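Long-range contacts in putative oxygenase (Streptomyces viridochromogenes Tue57, PDB 4XAA), which probably acts as an iron- and 2-oxoglutarate-dependent oxygenase, with a double-stranded beta-helix fold that holds a nickel ion in this crystal: residues 70-76 against 108-112; 135-141 against 209-215. The contacts are given in a common frame with arbitrary orientation. Residue numbers count along the deposited sequence, not the author numbering.

Contact 1. Residues 70-76 against 108-112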
loop_
_atom_site.group_PDB
_atom_site.type_symbol
_atom_site.label_atom_id
_atom_site.label_comp_id
_atom_site.label_asym_id
_atom_site.label_seq_id
_atom_site.Cartn_x
_atom_site.Cartn_y
_atom_site.Cartn_z
ATOM N N TYR A 70 2.240 2.452 -13.009
ATOM C CA TYR A 70 1.490 1.968 -11.857
ATOM C C TYR A 70 2.378 1.691 -10.644
ATOM O O TYR A 70 1.875 1.457 -9.552
ATOM C CB TYR A 70 0.674 0.718 -12.214
ATOM C CG TYR A 70 1.470 -0.489 -12.658
ATOM C CD1 TYR A 70 1.953 -1.410 -11.736
ATOM C CD2 TYR A 70 1.715 -0.724 -14.008
ATOM C CE1 TYR A 70 2.677 -2.522 -12.147
ATOM C CE2 TYR A 70 2.432 -1.820 -14.423
ATOM C CZ TYR A 70 2.916 -2.720 -13.492
ATOM O OH TYR A 70 3.627 -3.828 -13.915
ATOM N N ARG A 71 3.693 1.743 -10.816
ATOM C CA ARG A 71 4.576 1.592 -9.666
ATOM C C ARG A 71 5.940 2.229 -9.856
ATOM O O ARG A 71 6.502 2.232 -10.943
ATOM C CB ARG A 71 4.753 0.116 -9.316
ATOM C CG ARG A 71 5.461 -0.140 -8.006
ATOM C CD ARG A 71 5.697 -1.598 -7.868
ATOM N NE ARG A 71 6.180 -2.041 -6.563
ATOM C CZ ARG A 71 5.409 -2.621 -5.644
ATOM N NH1 ARG A 71 4.113 -2.810 -5.859
ATOM N NH2 ARG A 71 5.938 -3.020 -4.505
ATOM N N VAL A 72 6.441 2.810 -8.780
ATOM C CA VAL A 72 7.837 3.146 -8.678
ATOM C C VAL A 72 8.445 2.239 -7.615
ATOM O O VAL A 72 8.110 2.324 -6.444
ATOM C CB VAL A 72 8.057 4.603 -8.334
ATOM C CG1 VAL A 72 9.542 4.913 -8.385
ATOM C CG2 VAL A 72 7.310 5.484 -9.311
ATOM N N HIS A 73 9.318 1.340 -8.058
ATOM C CA HIS A 73 9.894 0.308 -7.211
ATOM C C HIS A 73 11.134 0.871 -6.573
ATOM O O HIS A 73 11.645 1.891 -7.029
ATOM C CB HIS A 73 10.219 -0.929 -8.040
ATOM C CG HIS A 73 10.281 -2.198 -7.255
ATOM N ND1 HIS A 73 9.201 -2.697 -6.556
ATOM C CD2 HIS A 73 11.286 -3.091 -7.085
ATOM C CE1 HIS A 73 9.539 -3.838 -5.982
ATOM N NE2 HIS A 73 10.799 -4.101 -6.291
ATOM N N ASN A 74 11.611 0.221 -5.521
ATOM C CA ASN A 74 12.780 0.707 -4.818
ATOM C C ASN A 74 12.669 2.196 -4.508
ATOM O O ASN A 74 13.561 2.977 -4.828
ATOM C CB ASN A 74 14.028 0.425 -5.645
ATOM C CG ASN A 74 14.268 -1.054 -5.829
ATOM O OD1 ASN A 74 14.284 -1.813 -4.859
ATOM N ND2 ASN A 74 14.447 -1.479 -7.078
ATOM N N LEU A 75 11.553 2.592 -3.907
ATOM C CA LEU A 75 11.264 4.009 -3.735
ATOM C C LEU A 75 12.341 4.737 -2.924
ATOM O O LEU A 75 12.644 5.895 -3.197
ATOM C CB LEU A 75 9.892 4.186 -3.078
ATOM C CG LEU A 75 9.326 5.600 -2.925
ATOM C CD1 LEU A 75 9.163 6.270 -4.281
ATOM C CD2 LEU A 75 8.004 5.562 -2.185
ATOM N N GLU A 76 12.936 4.048 -1.952
ATOM C CA GLU A 76 13.921 4.674 -1.070
ATOM C C GLU A 76 15.254 4.937 -1.764
ATOM O O GLU A 76 16.127 5.608 -1.218
ATOM C CB GLU A 76 14.141 3.805 0.172
ATOM C CG GLU A 76 15.118 2.644 0.012
ATOM C CD GLU A 76 14.574 1.485 -0.800
ATOM O OE1 GLU A 76 13.524 1.643 -1.457
ATOM O OE2 GLU A 76 15.205 0.401 -0.781
ATOM N N ALA A 108 11.202 -2.938 2.230
ATOM C CA ALA A 108 10.840 -2.550 0.867
ATOM C C ALA A 108 9.994 -1.288 0.870
ATOM O O ALA A 108 9.151 -1.080 1.739
ATOM C CB ALA A 108 10.085 -3.684 0.152
ATOM N N TYR A 109 10.220 -0.460 -0.132
ATOM C CA TYR A 109 9.550 0.815 -0.258
ATOM C C TYR A 109 9.041 0.938 -1.673
ATOM O O TYR A 109 9.804 0.761 -2.619
ATOM C CB TYR A 109 10.503 1.979 0.034
ATOM C CG TYR A 109 11.262 1.926 1.345
ATOM C CD1 TYR A 109 12.335 1.065 1.514
ATOM C CD2 TYR A 109 10.937 2.780 2.392
ATOM C CE1 TYR A 109 13.046 1.022 2.698
ATOM C CE2 TYR A 109 11.649 2.756 3.584
ATOM C CZ TYR A 109 12.707 1.876 3.735
ATOM O OH TYR A 109 13.430 1.839 4.909
ATOM N N ALA A 110 7.774 1.280 -1.836
ATOM C CA ALA A 110 7.251 1.448 -3.177
ATOM C C ALA A 110 6.223 2.552 -3.245
ATOM O O ALA A 110 5.496 2.818 -2.285
ATOM C CB ALA A 110 6.642 0.118 -3.701
ATOM N N LEU A 111 6.169 3.194 -4.399
ATOM C CA LEU A 111 5.050 4.053 -4.726
ATOM C C LEU A 111 4.145 3.309 -5.707
ATOM O O LEU A 111 4.557 2.981 -6.823
ATOM C CB LEU A 111 5.539 5.371 -5.318
ATOM C CG LEU A 111 4.533 6.437 -5.748
ATOM C CD1 LEU A 111 3.802 7.063 -4.567
ATOM C CD2 LEU A 111 5.229 7.508 -6.569
ATOM N N VAL A 112 2.923 3.012 -5.275
ATOM C CA VAL A 112 1.932 2.458 -6.177
ATOM C C VAL A 112 0.913 3.545 -6.528
ATOM O O VAL A 112 0.672 4.490 -5.750
ATOM C CB VAL A 112 1.253 1.223 -5.581
ATOM C CG1 VAL A 112 2.290 0.390 -4.839
ATOM C CG2 VAL A 112 0.142 1.625 -4.651
HETATM O O HOH W 1 10.749 -1.998 -3.751
HETATM O O HOH W 2 12.431 -1.310 -1.879
#

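Contact 2. Residues 135-141 against 209-215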
loop_
_atom_site.group_PDB
_atom_site.type_symbol
_atom_site.label_atom_id
_atom_site.label_comp_id
_atom_site.label_asym_id
_atom_site.label_seq_id
_atom_site.Cartn_x
_atom_site.Cartn_y
_atom_site.Cartn_z
ATOM N N THR A 135 3.488 -11.102 11.296
ATOM C CA THR A 135 4.944 -11.159 11.340
ATOM C C THR A 135 5.553 -10.089 10.434
ATOM O O THR A 135 6.573 -9.481 10.772
ATOM C CB THR A 135 5.443 -12.560 10.932
ATOM O OG1 THR A 135 5.064 -13.500 11.943
ATOM C CG2 THR A 135 6.936 -12.590 10.785
ATOM N N VAL A 136 4.910 -9.850 9.291
ATOM C CA VAL A 136 5.376 -8.858 8.325
ATOM C C VAL A 136 4.156 -8.081 7.850
ATOM O O VAL A 136 3.163 -8.678 7.470
ATOM C CB VAL A 136 6.123 -9.525 7.110
ATOM C CG1 VAL A 136 6.873 -8.501 6.287
ATOM C CG2 VAL A 136 7.093 -10.576 7.585
ATOM N N CYS A 137 4.206 -6.755 7.899
ATOM C CA CYS A 137 3.079 -5.968 7.410
ATOM C C CYS A 137 3.493 -4.913 6.408
ATOM O O CYS A 137 4.655 -4.560 6.313
ATOM C CB CYS A 137 2.339 -5.290 8.571
ATOM S SG CYS A 137 3.343 -4.076 9.457
ATOM N N ASN A 138 2.512 -4.424 5.657
ATOM C CA ASN A 138 2.681 -3.293 4.767
ATOM C C ASN A 138 1.992 -2.082 5.333
ATOM O O ASN A 138 0.834 -2.155 5.736
ATOM C CB ASN A 138 2.109 -3.589 3.382
ATOM C CG ASN A 138 3.023 -4.476 2.535
ATOM O OD1 ASN A 138 3.990 -4.001 1.933
ATOM N ND2 ASN A 138 2.701 -5.765 2.468
ATOM N N LEU A 139 2.697 -0.960 5.373
ATOM C CA LEU A 139 2.053 0.299 5.724
ATOM C C LEU A 139 1.775 1.039 4.443
ATOM O O LEU A 139 2.690 1.313 3.670
ATOM C CB LEU A 139 2.920 1.155 6.655
ATOM C CG LEU A 139 2.670 1.015 8.160
ATOM C CD1 LEU A 139 2.878 -0.415 8.583
ATOM C CD2 LEU A 139 3.596 1.925 8.932
ATOM N N SER A 140 0.504 1.329 4.202
ATOM C CA SER A 140 0.113 2.071 3.023
ATOM C C SER A 140 -0.213 3.480 3.448
ATOM O O SER A 140 -1.240 3.726 4.085
ATOM C CB SER A 140 -1.083 1.416 2.327
ATOM O OG SER A 140 -0.793 0.069 1.974
ATOM N N ILE A 141 0.688 4.397 3.121
ATOM C CA ILE A 141 0.471 5.805 3.395
ATOM C C ILE A 141 -0.263 6.427 2.221
ATOM O O ILE A 141 0.302 6.619 1.150
ATOM C CB ILE A 141 1.791 6.569 3.641
ATOM C CG1 ILE A 141 2.650 5.846 4.680
ATOM C CG2 ILE A 141 1.488 7.980 4.092
ATOM C CD1 ILE A 141 4.086 6.345 4.717
ATOM N N THR A 209 -0.111 6.092 -3.359
ATOM C CA THR A 209 0.121 5.439 -2.086
ATOM C C THR A 209 1.603 5.120 -1.948
ATOM O O THR A 209 2.237 4.696 -2.908
ATOM C CB THR A 209 -0.725 4.144 -1.975
ATOM O OG1 THR A 209 -2.112 4.483 -2.034
ATOM C CG2 THR A 209 -0.463 3.409 -0.683
ATOM N N ILE A 210 2.159 5.352 -0.767
ATOM C CA ILE A 210 3.495 4.862 -0.445
ATOM C C ILE A 210 3.363 3.602 0.402
ATOM O O ILE A 210 2.877 3.660 1.523
ATOM C CB ILE A 210 4.343 5.931 0.309
ATOM C CG1 ILE A 210 4.663 7.101 -0.616
ATOM C CG2 ILE A 210 5.632 5.340 0.843
ATOM C CD1 ILE A 210 5.297 8.261 0.089
ATOM N N VAL A 211 3.773 2.466 -0.150
ATOM C CA VAL A 211 3.761 1.192 0.573
ATOM C C VAL A 211 5.167 0.829 1.073
ATOM O O VAL A 211 6.130 0.720 0.287
ATOM C CB VAL A 211 3.237 0.026 -0.309
ATOM C CG1 VAL A 211 3.045 -1.241 0.516
ATOM C CG2 VAL A 211 1.948 0.409 -0.982
ATOM N N ILE A 212 5.274 0.646 2.383
ATOM C CA ILE A 212 6.525 0.262 3.010
ATOM C C ILE A 212 6.290 -1.058 3.726
ATOM O O ILE A 212 5.309 -1.231 4.440
ATOM C CB ILE A 212 7.044 1.368 3.995
ATOM C CG1 ILE A 212 7.221 2.702 3.268
ATOM C CG2 ILE A 212 8.362 0.983 4.642
ATOM C CD1 ILE A 212 7.896 3.782 4.119
ATOM N N GLU A 213 7.168 -2.020 3.511
ATOM C CA GLU A 213 7.000 -3.286 4.201
ATOM C C GLU A 213 7.885 -3.347 5.436
ATOM O O GLU A 213 9.071 -3.059 5.354
ATOM C CB GLU A 213 7.308 -4.444 3.267
ATOM C CG GLU A 213 7.184 -5.798 3.920
ATOM C CD GLU A 213 7.391 -6.924 2.929
ATOM O OE1 GLU A 213 6.576 -7.041 1.984
ATOM O OE2 GLU A 213 8.371 -7.682 3.087
ATOM N N TYR A 214 7.296 -3.702 6.575
ATOM C CA TYR A 214 8.042 -3.843 7.818
ATOM C C TYR A 214 7.978 -5.266 8.306
ATOM O O TYR A 214 6.915 -5.895 8.262
ATOM C CB TYR A 214 7.511 -2.907 8.916
ATOM C CG TYR A 214 7.622 -1.443 8.578
ATOM C CD1 TYR A 214 8.718 -0.679 9.001
ATOM C CD2 TYR A 214 6.635 -0.822 7.828
ATOM C CE1 TYR A 214 8.805 0.667 8.680
ATOM C CE2 TYR A 214 6.715 0.504 7.502
ATOM C CZ TYR A 214 7.792 1.243 7.927
ATOM O OH TYR A 214 7.838 2.562 7.573
ATOM N N ALA A 215 9.105 -5.759 8.817
ATOM C CA ALA A 215 9.212 -7.170 9.149
ATOM C C ALA A 215 9.885 -7.433 10.476
ATOM O O ALA A 215 10.841 -6.762 10.834
ATOM C CB ALA A 215 9.971 -7.908 8.039
HETATM O O HOH W 3 5.636 -4.452 -0.005
#

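Contact 1. Residues 70-76 against 108-112
Strand 70-72 runs antiparallel to strand 108-112 in the larger sheet of the double-stranded beta helix, and their pairing ends where segment 70-76 leaves the sheet after Val-72. Arg-71 and Val-112 form a non-hydrogen-bonded pair; Val-72 and Leu-111 form the hydrogen-bonded one, with Val-72 N to Leu-111 O at 2.7 Å and Leu-111 N to Val-72 O at 3.0 Å. Asn-74 adopts a left-handed conformation that asparagine tolerates well, its ND2 bonded to Asp-55. Leu-75 N then donates a hydrogen bond to Tyr-109 O (2.8 Å). Tyr-109 O also accepts from water 1 (3.1 Å), which accepts from Asn-74 N (3.0 Å); at 3.5 Å and a poor angle, Asn-74 N and Tyr-109 O make no direct bond. Tyr-109 N donates to water 2 (2.9 Å), which also lies 3.2 Å from Glu-76 OE1. Gln-78 NE2 and Trp-80 NE1 serve Asn-74 O and Leu-75 O, and Ala-110 N serves Val-211.

Val-72, Leu-75 and Leu-111 are branched aliphatics (Val-72 CG2 to Leu-111 CD2 4.0 Å); the two leucines fill the space beneath Ala-39, Leu-42 and Ile-43 of helix 29-47. Glu-76 CB lies over the Tyr-109 ring in a CH-pi contact.

Tyr-70 and Arg-71 both face Trp-57 in a classic beta bulge; Trp-57 stacks on His-73 and makes a cation-pi contact with Arg-71, whose NE donates to His-73 ND1 (3.1 Å). The chemistry implies two unlike faces: one apolar under the helix, the other holding a guanidinium among Ala-110, Val-112, His-73 and Trp-57, about 6 Å from the nickel ion.

Contact 2. Residues 135-141 against 209-215
Leu-139, Ile-141, Ile-210, Ile-212, Cys-137 and Tyr-214 make the apolar heart of this antiparallel pair, two adjoining strands of the major sheet of a cupin-type double-stranded beta helix. Leu-139 CD2 reaches Tyr-214 CE2 at 3.7 Å, Ile-141 CB stands 4.2 Å from Ile-210 CB, and Cys-137 SG lies 4.4 Å from Tyr-214 CB. Bulky hydrophobic side chains suit this face because helix 90-100 lies against it, its Ala-96 meeting both Leu-139 and Tyr-214.

These six residues are also the three hydrogen-bonded pairs, each closed by two backbone bonds: Cys-137 with Tyr-214, Leu-139 with Ile-212 and Ile-141 with Ile-210, at 2.8 to 3.0 Å between N and O. The non-hydrogen-bonded pairs, Val-136 with Ala-215, Asn-138 with Glu-213 and Ser-140 with Val-211, come closer, at CA-CA 4.3 to 4.5 Å against 5.0 to 5.4 Å, and CA-H...O contacts such as Val-211 CA to Leu-139 O (3.3 Å) fill the spaces.

The opposite face is more mixed. Val-136 CG1 packs 3.6 Å from Ala-215 CB, where a methyl group is small enough to sit beside a valine. Asn-138 places its side chain about 6 Å from the nickel ion, while Glu-213 OE2 is hydrogen-bonded to Thr-107 OG1 and forms a salt bridge with Arg-128. Water 3 lies between Asn-138 and Glu-213, donating to Asn-138 OD1 at 2.6 Å and only weakly to Glu-213 OE1 at 3.4 Å.

From the N terminus, strand 68-72 comes first; the chain then leaves the sheet, forms helix 90-100 and returns as strand 105-114, which closes contact 1. Contact 2 opens only afterwards, at strand 136-142, so the two loops follow in series, neither enclosing nor crossing the other. Its longer excursion passes through strands 153-155, 186-191 and 196-198 before strand 207-215 closes it. Strand 207-215 slots between 136-142 and 105-114, so the contacts are joined directly by backbone hydrogen bonds, probably Ala-110 N with Val-211 O and Glu-213 N with Ala-108 O. Nickel ligands His-125 and Asp-127 fall between the two loops, and His-196 within the second.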